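Local coordinates for major Capsid Protein VP1 (Chimpanzee polyomavirus Bob, PDB 6Y9I) that forms the pentameric capsomers of the polyomavirus shell and probably engages glycan receptors on host cells through its outer surface loops, at the interface of chains A and B. Numbering follows the deposited sequence. Chains: chain A/B, Major Capsid Protein VP1.

Contact 1: the interface of chains A and B. Residues chain A 105-107, 115, 124-128, 226; chain B 130, 221-222, 274.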
ATOM      1  N   ILE A 105     -10.484  -3.840 -17.828  1.00 21.59           N
ATOM      2  CA  ILE A 105     -11.694  -3.095 -17.357  1.00 21.81           C
ATOM      3  C   ILE A 105     -12.971  -3.829 -17.793  1.00 21.87           C
ATOM      4  O   ILE A 105     -14.013  -3.517 -17.215  1.00 22.42           O
ATOM      5  CB  ILE A 105     -11.736  -1.617 -17.809  1.00 22.40           C
ATOM      6  CG1 ILE A 105     -12.123  -1.484 -19.287  1.00 22.26           C
ATOM      7  CG2 ILE A 105     -10.414  -0.912 -17.485  1.00 25.16           C
ATOM      8  CD1 ILE A 105     -12.547  -0.084 -19.730  1.00 25.55           C
ATOM      9  N   SER A 106     -12.925  -4.783 -18.735  1.00 22.94           N
ATOM     10  CA  SER A 106     -14.152  -5.406 -19.304  1.00 22.90           C
ATOM     11  C   SER A 106     -15.039  -5.962 -18.191  1.00 23.21           C
ATOM     12  O   SER A 106     -14.545  -6.762 -17.357  1.00 22.44           O
ATOM     13  CB  SER A 106     -13.891  -6.493 -20.297  1.00 23.65           C
ATOM     14  OG  SER A 106     -15.137  -6.983 -20.803  1.00 26.13           O
ATOM     15  N   VAL A 107     -16.319  -5.590 -18.220  1.00 21.05           N
ATOM     16  CA  VAL A 107     -17.351  -6.185 -17.337  1.00 22.84           C
ATOM     17  C   VAL A 107     -18.434  -6.786 -18.248  1.00 22.78           C
ATOM     18  O   VAL A 107     -19.573  -6.913 -17.816  1.00 22.83           O
ATOM     19  CB  VAL A 107     -17.854  -5.185 -16.278  1.00 23.45           C
ATOM     20  CG1 VAL A 107     -16.745  -4.786 -15.318  1.00 26.52           C
ATOM     21  CG2 VAL A 107     -18.457  -3.919 -16.859  1.00 25.29           C
ATOM     22  N   ALA A 115     -22.217 -10.013 -11.728  1.00 27.75           N
ATOM     23  CA  ALA A 115     -22.052  -9.354 -10.422  1.00 27.51           C
ATOM     24  C   ALA A 115     -23.335  -8.575 -10.114  1.00 28.58           C
ATOM     25  O   ALA A 115     -23.378  -7.377 -10.386  1.00 30.58           O
ATOM     26  CB  ALA A 115     -20.818  -8.496 -10.468  1.00 31.05           C
ATOM     27  N   SER A 124     -20.645  -8.390 -15.773  1.00 23.44           N
ATOM     28  CA  SER A 124     -19.876  -9.577 -15.344  1.00 23.46           C
ATOM     29  C   SER A 124     -18.930  -9.162 -14.232  1.00 22.10           C
ATOM     30  O   SER A 124     -18.568  -7.950 -14.122  1.00 22.40           O
ATOM     31  CB  SER A 124     -19.120 -10.234 -16.471  1.00 22.07           C
ATOM     32  OG  SER A 124     -17.890  -9.573 -16.687  1.00 25.41           O
ATOM     33  N   GLN A 125     -18.516 -10.138 -13.434  1.00 22.60           N
ATOM     34  CA  GLN A 125     -17.308  -9.963 -12.601  1.00 24.77           C
ATOM     35  C   GLN A 125     -16.168  -9.747 -13.585  1.00 22.23           C
ATOM     36  O   GLN A 125     -16.081 -10.452 -14.576  1.00 21.79           O
ATOM     37  CB  GLN A 125     -17.036 -11.166 -11.699  1.00 29.01           C
ATOM     38  CG  GLN A 125     -17.693 -11.071 -10.346  1.00 35.98           C
ATOM     39  CD  GLN A 125     -17.482 -12.371  -9.615  1.00 43.66           C
ATOM     40  OE1 GLN A 125     -16.406 -12.964  -9.676  1.00 45.90           O
ATOM     41  NE2 GLN A 125     -18.523 -12.826  -8.933  1.00 49.31           N
ATOM     42  N   PRO A 126     -15.314  -8.738 -13.365  1.00 20.80           N
ATOM     43  CA  PRO A 126     -14.155  -8.516 -14.216  1.00 20.00           C
ATOM     44  C   PRO A 126     -13.017  -9.456 -13.794  1.00 20.52           C
ATOM     45  O   PRO A 126     -13.136 -10.132 -12.788  1.00 22.13           O
ATOM     46  CB  PRO A 126     -13.779  -7.078 -13.894  1.00 20.20           C
ATOM     47  CG  PRO A 126     -14.101  -6.991 -12.372  1.00 20.57           C
ATOM     48  CD  PRO A 126     -15.382  -7.786 -12.235  1.00 21.16           C
ATOM     49  N   ILE A 127     -11.937  -9.471 -14.556  1.00 21.56           N
ATOM     50  CA  ILE A 127     -10.692 -10.163 -14.142  1.00 20.62           C
ATOM     51  C   ILE A 127     -10.271  -9.609 -12.771  1.00 23.96           C
ATOM     52  O   ILE A 127     -10.191  -8.387 -12.606  1.00 23.15           O
ATOM     53  CB  ILE A 127      -9.592 -10.041 -15.205  1.00 20.30           C
ATOM     54  CG1 ILE A 127     -10.045 -10.592 -16.560  1.00 20.25           C
ATOM     55  CG2 ILE A 127      -8.319 -10.716 -14.730  1.00 19.65           C
ATOM     56  CD1 ILE A 127     -10.351 -12.071 -16.562  1.00 19.91           C
ATOM     57  N   GLU A 128     -10.065 -10.508 -11.803  1.00 21.90           N
ATOM     58  CA  GLU A 128      -9.521 -10.173 -10.473  1.00 23.00           C
ATOM     59  C   GLU A 128      -8.852 -11.404  -9.860  1.00 22.29           C
ATOM     60  O   GLU A 128      -8.892 -12.480 -10.456  1.00 23.87           O
ATOM     61  CB  GLU A 128     -10.630  -9.593  -9.589  1.00 26.18           C
ATOM     62  CG  GLU A 128     -11.835 -10.497  -9.376  1.00 29.29           C
ATOM     63  CD  GLU A 128     -12.991  -9.788  -8.651  1.00 38.23           C
ATOM     64  OE1 GLU A 128     -12.992  -8.532  -8.624  1.00 36.58           O
ATOM     65  OE2 GLU A 128     -13.869 -10.484  -8.076  1.00 38.72           O
ATOM     66  N   PRO A 226      -6.534  -6.545  -9.242  1.00 24.95           N
ATOM     67  CA  PRO A 226      -5.265  -6.478  -9.961  1.00 26.63           C
ATOM     68  C   PRO A 226      -4.718  -5.053  -9.905  1.00 24.75           C
ATOM     69  O   PRO A 226      -5.484  -4.152 -10.171  1.00 24.45           O
ATOM     70  CB  PRO A 226      -5.598  -6.805 -11.423  1.00 26.55           C
ATOM     71  CG  PRO A 226      -6.923  -7.513 -11.321  1.00 28.46           C
ATOM     72  CD  PRO A 226      -7.638  -6.926 -10.116  1.00 26.94           C
TER
ATOM     73  N   MET B 130     -12.975  -0.272 -10.570  1.00 28.51           N
ATOM     74  CA  MET B 130     -11.754  -0.201 -11.388  1.00 31.70           C
ATOM     75  C   MET B 130     -11.394   1.246 -11.727  1.00 30.54           C
ATOM     76  O   MET B 130     -12.261   2.052 -12.202  1.00 31.42           O
ATOM     77  CB  MET B 130     -11.894  -1.026 -12.661  1.00 36.80           C
ATOM     78  CG  MET B 130     -13.029  -0.609 -13.531  1.00 42.21           C
ATOM     79  SD  MET B 130     -13.424  -2.038 -14.502  1.00 55.06           S
ATOM     80  CE  MET B 130     -14.492  -2.879 -13.333  1.00 48.31           C
ATOM     81  N   GLY B 221     -11.297  -4.664 -10.471  1.00 24.66           N
ATOM     82  CA  GLY B 221     -12.454  -5.123  -9.682  1.00 24.56           C
ATOM     83  C   GLY B 221     -13.551  -4.083  -9.644  1.00 25.05           C
ATOM     84  O   GLY B 221     -13.339  -2.924 -10.111  1.00 24.53           O
ATOM     85  N   LEU B 222     -14.671  -4.441  -9.027  1.00 25.65           N
ATOM     86  CA  LEU B 222     -15.888  -3.592  -8.984  1.00 26.11           C
ATOM     87  C   LEU B 222     -16.057  -2.886  -7.642  1.00 27.39           C
ATOM     88  O   LEU B 222     -16.812  -1.900  -7.613  1.00 29.46           O
ATOM     89  CB  LEU B 222     -17.106  -4.450  -9.340  1.00 25.83           C
ATOM     90  CG  LEU B 222     -17.211  -4.753 -10.836  1.00 26.04           C
ATOM     91  CD1 LEU B 222     -18.208  -5.867 -11.098  1.00 30.03           C
ATOM     92  CD2 LEU B 222     -17.616  -3.510 -11.595  1.00 26.99           C
ATOM     93  N   TYR B 274     -19.338   3.508 -16.173  1.00 20.87           N
ATOM     94  CA  TYR B 274     -18.023   4.076 -15.806  1.00 19.96           C
ATOM     95  C   TYR B 274     -18.207   5.572 -15.541  1.00 22.27           C
ATOM     96  O   TYR B 274     -19.050   6.187 -16.215  1.00 21.43           O
ATOM     97  CB  TYR B 274     -17.048   3.835 -16.945  1.00 21.92           C
ATOM     98  CG  TYR B 274     -16.711   2.389 -17.184  1.00 20.87           C
ATOM     99  CD1 TYR B 274     -15.794   1.728 -16.380  1.00 23.64           C
ATOM    100  CD2 TYR B 274     -17.267   1.694 -18.231  1.00 21.51           C
ATOM    101  CE1 TYR B 274     -15.448   0.403 -16.610  1.00 23.76           C
ATOM    102  CE2 TYR B 274     -16.901   0.390 -18.509  1.00 23.93           C
ATOM    103  CZ  TYR B 274     -16.003  -0.265 -17.689  1.00 24.30           C
ATOM    104  OH  TYR B 274     -15.666  -1.556 -17.970  1.00 27.20           O
TER
HETATM  105  O   HOH W   1     -10.447  -5.844 -13.149  1.00 21.66           O
HETATM  106  O   HOH W   2     -14.963  -7.229  -7.987  1.00 29.09           O
HETATM  107  O   HOH W   3     -16.577  -3.158 -19.795  1.00 29.98           O
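In B:Tyr274 the ring carbon CG stands anti to the carbonyl carbon (chi1 -66°), which carries the phenol tip across to chain A, while CG of B:Met130 sits in the crowded position between its backbone N and carbonyl carbon (chi1 59°), and the bend at chi3 turns the methyl CE towards A:Val107 while SD lies against the A:Ile105 backbone. The phenol OH of B:Tyr274 donates a hydrogen bond of 2.7 Å to the backbone O of A:Ile105. It arrives from above the carbonyl plane rather than along a lone pair, with a C=O...donor angle of 125°. Water 3 joins the same OH at the ring edge and also meets A:Val107 N, 2.9 Å from the water oxygen, so direct and water-mediated bonds together should restrain the phenol. The B:Tyr274 ring crosses A:Ile105 obliquely, its CZ 4.0 Å from the terminal methyl CD1 of A:Ile105. Next to it, the B:Met130 methyl CE touches A:Val107 CG1 at 3.6 Å. B:Leu222 spreads its branches: CD1 packs against A:Pro126 CD at 3.6 Å and also reaches A:Ala115 CB, whereas CD2 points to A:Val107 CG1. At the far end, B:Gly221 CA packs 3.7 Å from the ring carbon CG of A:Pro126. Water 1 links B:Gly221 N to the backbone O of A:Ile127, and water 2 joins B:Leu222 N to the A:Glu128 carboxylate oxygen OE1, so both amides are satisfied at the seam. The patch sets the end of the 3-10 helix 101-105 and the loop preceding strand 131-138 of chain A against strand 272-276 and loops of chain B.

Contact 2: the interface of chains A and B. Residues chain A 107-108, 114, 121-124; chain B 49-51, 270-271.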
ATOM      1  N   VAL A 107     -16.319  -5.590 -18.220  1.00 21.05           N
ATOM      2  CA  VAL A 107     -17.351  -6.185 -17.337  1.00 22.84           C
ATOM      3  C   VAL A 107     -18.434  -6.786 -18.248  1.00 22.78           C
ATOM      4  O   VAL A 107     -19.573  -6.913 -17.816  1.00 22.83           O
ATOM      5  CB  VAL A 107     -17.854  -5.185 -16.278  1.00 23.45           C
ATOM      6  CG1 VAL A 107     -16.745  -4.786 -15.318  1.00 26.52           C
ATOM      7  CG2 VAL A 107     -18.457  -3.919 -16.859  1.00 25.29           C
ATOM      8  N   HIS A 108     -18.027  -7.293 -19.416  1.00 23.07           N
ATOM      9  CA  HIS A 108     -18.899  -8.085 -20.331  1.00 23.15           C
ATOM     10  C   HIS A 108     -18.120  -9.317 -20.815  1.00 24.20           C
ATOM     11  O   HIS A 108     -18.177  -9.663 -21.984  1.00 22.32           O
ATOM     12  CB  HIS A 108     -19.441  -7.195 -21.443  1.00 22.36           C
ATOM     13  CG  HIS A 108     -18.388  -6.402 -22.128  1.00 21.52           C
ATOM     14  ND1 HIS A 108     -17.507  -6.971 -23.016  1.00 23.01           N
ATOM     15  CD2 HIS A 108     -18.099  -5.081 -22.089  1.00 23.13           C
ATOM     16  CE1 HIS A 108     -16.677  -6.042 -23.454  1.00 22.86           C
ATOM     17  NE2 HIS A 108     -17.042  -4.873 -22.926  1.00 22.50           N
ATOM     18  N   MET A 114     -22.301 -13.118 -13.388  1.00 22.83           N
ATOM     19  CA  MET A 114     -22.913 -11.778 -13.276  1.00 24.82           C
ATOM     20  C   MET A 114     -22.683 -11.251 -11.853  1.00 26.01           C
ATOM     21  O   MET A 114     -22.993 -11.952 -10.868  1.00 27.41           O
ATOM     22  CB  MET A 114     -24.417 -11.850 -13.564  1.00 25.41           C
ATOM     23  CG  MET A 114     -25.118 -10.542 -13.344  1.00 27.38           C
ATOM     24  SD  MET A 114     -26.894 -10.642 -13.795  1.00 28.34           S
ATOM     25  CE  MET A 114     -27.528 -11.601 -12.414  1.00 27.85           C
ATOM     26  N   ASP A 121     -29.440  -7.621 -13.778  1.00 31.43           N
ATOM     27  CA  ASP A 121     -28.870  -7.606 -15.154  1.00 34.11           C
ATOM     28  C   ASP A 121     -27.613  -6.756 -15.038  1.00 32.00           C
ATOM     29  O   ASP A 121     -27.516  -5.678 -15.662  1.00 34.04           O
ATOM     30  CB  ASP A 121     -29.874  -7.104 -16.190  1.00 33.60           C
ATOM     31  CG  ASP A 121     -29.419  -7.282 -17.628  1.00 40.41           C
ATOM     32  OD1 ASP A 121     -28.383  -7.994 -17.862  1.00 40.34           O
ATOM     33  OD2 ASP A 121     -30.092  -6.700 -18.513  1.00 47.53           O
ATOM     34  N   GLY A 122     -26.725  -7.215 -14.171  1.00 29.50           N
ATOM     35  CA  GLY A 122     -25.527  -6.470 -13.777  1.00 28.82           C
ATOM     36  C   GLY A 122     -24.413  -6.751 -14.763  1.00 25.66           C
ATOM     37  O   GLY A 122     -24.572  -7.544 -15.692  1.00 26.01           O
ATOM     38  N   PRO A 123     -23.226  -6.179 -14.509  1.00 25.91           N
ATOM     39  CA  PRO A 123     -22.058  -6.455 -15.318  1.00 24.46           C
ATOM     40  C   PRO A 123     -21.541  -7.852 -14.959  1.00 25.49           C
ATOM     41  O   PRO A 123     -21.948  -8.431 -13.947  1.00 23.00           O
ATOM     42  CB  PRO A 123     -21.083  -5.370 -14.851  1.00 26.80           C
ATOM     43  CG  PRO A 123     -21.384  -5.214 -13.394  1.00 24.84           C
ATOM     44  CD  PRO A 123     -22.879  -5.430 -13.290  1.00 27.89           C
ATOM     45  N   SER A 124     -20.645  -8.390 -15.773  1.00 23.44           N
ATOM     46  CA  SER A 124     -19.876  -9.577 -15.344  1.00 23.46           C
ATOM     47  C   SER A 124     -18.930  -9.162 -14.232  1.00 22.10           C
ATOM     48  O   SER A 124     -18.568  -7.950 -14.122  1.00 22.40           O
ATOM     49  CB  SER A 124     -19.120 -10.234 -16.471  1.00 22.07           C
ATOM     50  OG  SER A 124     -17.890  -9.573 -16.687  1.00 25.41           O
TER
ATOM     51  N   ILE B  49     -23.790  -0.770 -18.892  1.00 26.15           N
ATOM     52  CA  ILE B  49     -23.212  -2.052 -19.374  1.00 26.45           C
ATOM     53  C   ILE B  49     -23.815  -3.203 -18.568  1.00 26.01           C
ATOM     54  O   ILE B  49     -23.859  -3.099 -17.314  1.00 25.81           O
ATOM     55  CB  ILE B  49     -21.681  -1.997 -19.246  1.00 30.09           C
ATOM     56  CG1 ILE B  49     -21.101  -0.876 -20.109  1.00 33.88           C
ATOM     57  CG2 ILE B  49     -21.052  -3.337 -19.559  1.00 30.73           C
ATOM     58  CD1 ILE B  49     -19.737  -0.445 -19.672  1.00 36.38           C
ATOM     59  N   HIS B  50     -24.180  -4.278 -19.272  1.00 27.48           N
ATOM     60  CA  HIS B  50     -24.716  -5.554 -18.736  1.00 25.41           C
ATOM     61  C   HIS B  50     -23.798  -6.685 -19.201  1.00 25.96           C
ATOM     62  O   HIS B  50     -23.082  -6.510 -20.199  1.00 23.85           O
ATOM     63  CB  HIS B  50     -26.153  -5.807 -19.218  1.00 27.64           C
ATOM     64  CG  HIS B  50     -27.031  -4.603 -19.238  1.00 30.36           C
ATOM     65  ND1 HIS B  50     -27.062  -3.731 -20.325  1.00 33.67           N
ATOM     66  CD2 HIS B  50     -27.915  -4.114 -18.339  1.00 30.60           C
ATOM     67  CE1 HIS B  50     -27.913  -2.746 -20.075  1.00 31.99           C
ATOM     68  NE2 HIS B  50     -28.440  -2.948 -18.860  1.00 32.20           N
ATOM     69  N   HIS B  51     -23.814  -7.804 -18.486  1.00 26.45           N
ATOM     70  CA  HIS B  51     -22.846  -8.916 -18.635  1.00 25.55           C
ATOM     71  C   HIS B  51     -22.888  -9.495 -20.052  1.00 27.41           C
ATOM     72  O   HIS B  51     -21.822  -9.949 -20.510  1.00 26.80           O
ATOM     73  CB  HIS B  51     -23.094  -9.973 -17.573  1.00 28.71           C
ATOM     74  CG  HIS B  51     -24.434 -10.614 -17.658  1.00 28.94           C
ATOM     75  ND1 HIS B  51     -24.620 -11.824 -18.289  1.00 28.51           N
ATOM     76  CD2 HIS B  51     -25.647 -10.223 -17.207  1.00 31.76           C
ATOM     77  CE1 HIS B  51     -25.897 -12.172 -18.199  1.00 29.05           C
ATOM     78  NE2 HIS B  51     -26.554 -11.214 -17.545  1.00 32.60           N
ATOM     79  N   GLU B 270     -28.700  -3.222 -11.317  1.00 26.05           N
ATOM     80  CA  GLU B 270     -27.300  -3.371 -10.832  1.00 29.04           C
ATOM     81  C   GLU B 270     -26.331  -3.390 -12.021  1.00 25.53           C
ATOM     82  O   GLU B 270     -25.222  -3.847 -11.831  1.00 27.26           O
ATOM     83  CB  GLU B 270     -27.110  -4.625  -9.979  1.00 29.89           C
ATOM     84  CG  GLU B 270     -27.831  -4.598  -8.651  1.00 34.93           C
ATOM     85  CD  GLU B 270     -27.657  -5.912  -7.888  1.00 40.85           C
ATOM     86  OE1 GLU B 270     -26.651  -6.042  -7.147  1.00 49.10           O
ATOM     87  OE2 GLU B 270     -28.509  -6.822  -8.043  1.00 47.06           O
ATOM     88  N   ALA B 271     -26.757  -2.934 -13.199  1.00 23.20           N
ATOM     89  CA  ALA B 271     -25.865  -2.606 -14.329  1.00 22.62           C
ATOM     90  C   ALA B 271     -24.948  -1.449 -13.910  1.00 24.52           C
ATOM     91  O   ALA B 271     -25.229  -0.770 -12.910  1.00 24.64           O
ATOM     92  CB  ALA B 271     -26.684  -2.257 -15.528  1.00 24.94           C
TER
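The polar link across this patch runs between main chains: B:His51 N donates to the backbone O of A:Gly122 over 2.9 Å. The donor lies in the carbonyl plane on a lone pair, although the bond is bent to 132° at H. A:Gly122 O also lies in plane at the edge of the B:His51 imidazole, 3.3 Å from CD2, so backbone and ring of one residue converge on it. CG of B:His51 occupies the crowded position between N and carbonyl carbon (chi1 62°), which turns the ring's edge to A:Gly122 O and one face towards A:Met114.

In van der Waals packing, A:Met114 lies beside that ring. With CG anti to the backbone N, it crosses the ring obliquely; CB lies over the rim of one face, and SD of A:Met114 is 3.7 Å from CD2 of B:His51. Farther along, the CG2 methyls of A:Val107 and B:Ile49 meet at 3.8 Å, their side chains crossing nearly at right angles.

Electrostatics may add to the grip around A:Asp121. Its side chain crosses that of B:His50 obliquely, carboxylate and ring planes 27° apart, and the backbone O of A:Asp121 lies in plane at the ring edge, 3.1 Å from CD2 of B:His50. A:Asp121 OD2 and B:His50 NE2 are 4.1 Å apart, so any attraction would be long-range and would depend on the charge of the histidine. Against B:His51 the carboxylate stands almost perpendicular. The site fastens one surface loop onto its neighbour, supporting the cohesion of the VP1 pentamer.

Contact 1 and contact 2 are adjoining patches of one A–B interface, their C-alpha centres about 9 Å apart, and A:Val107 and A:Ser124 belong to both. The two chain A segments around these residues thus run through both patches, while chain B supplies different residues to each. Contact 1 combines apolar packing with bridging waters at strand 272-276 and at a loop of chain B; contact 2 joins loop to loop. Because the interface is not an exact two-fold, each subunit can present one surface to one neighbour and a different surface to the next, as closure of the five-subunit VP1 ring requires.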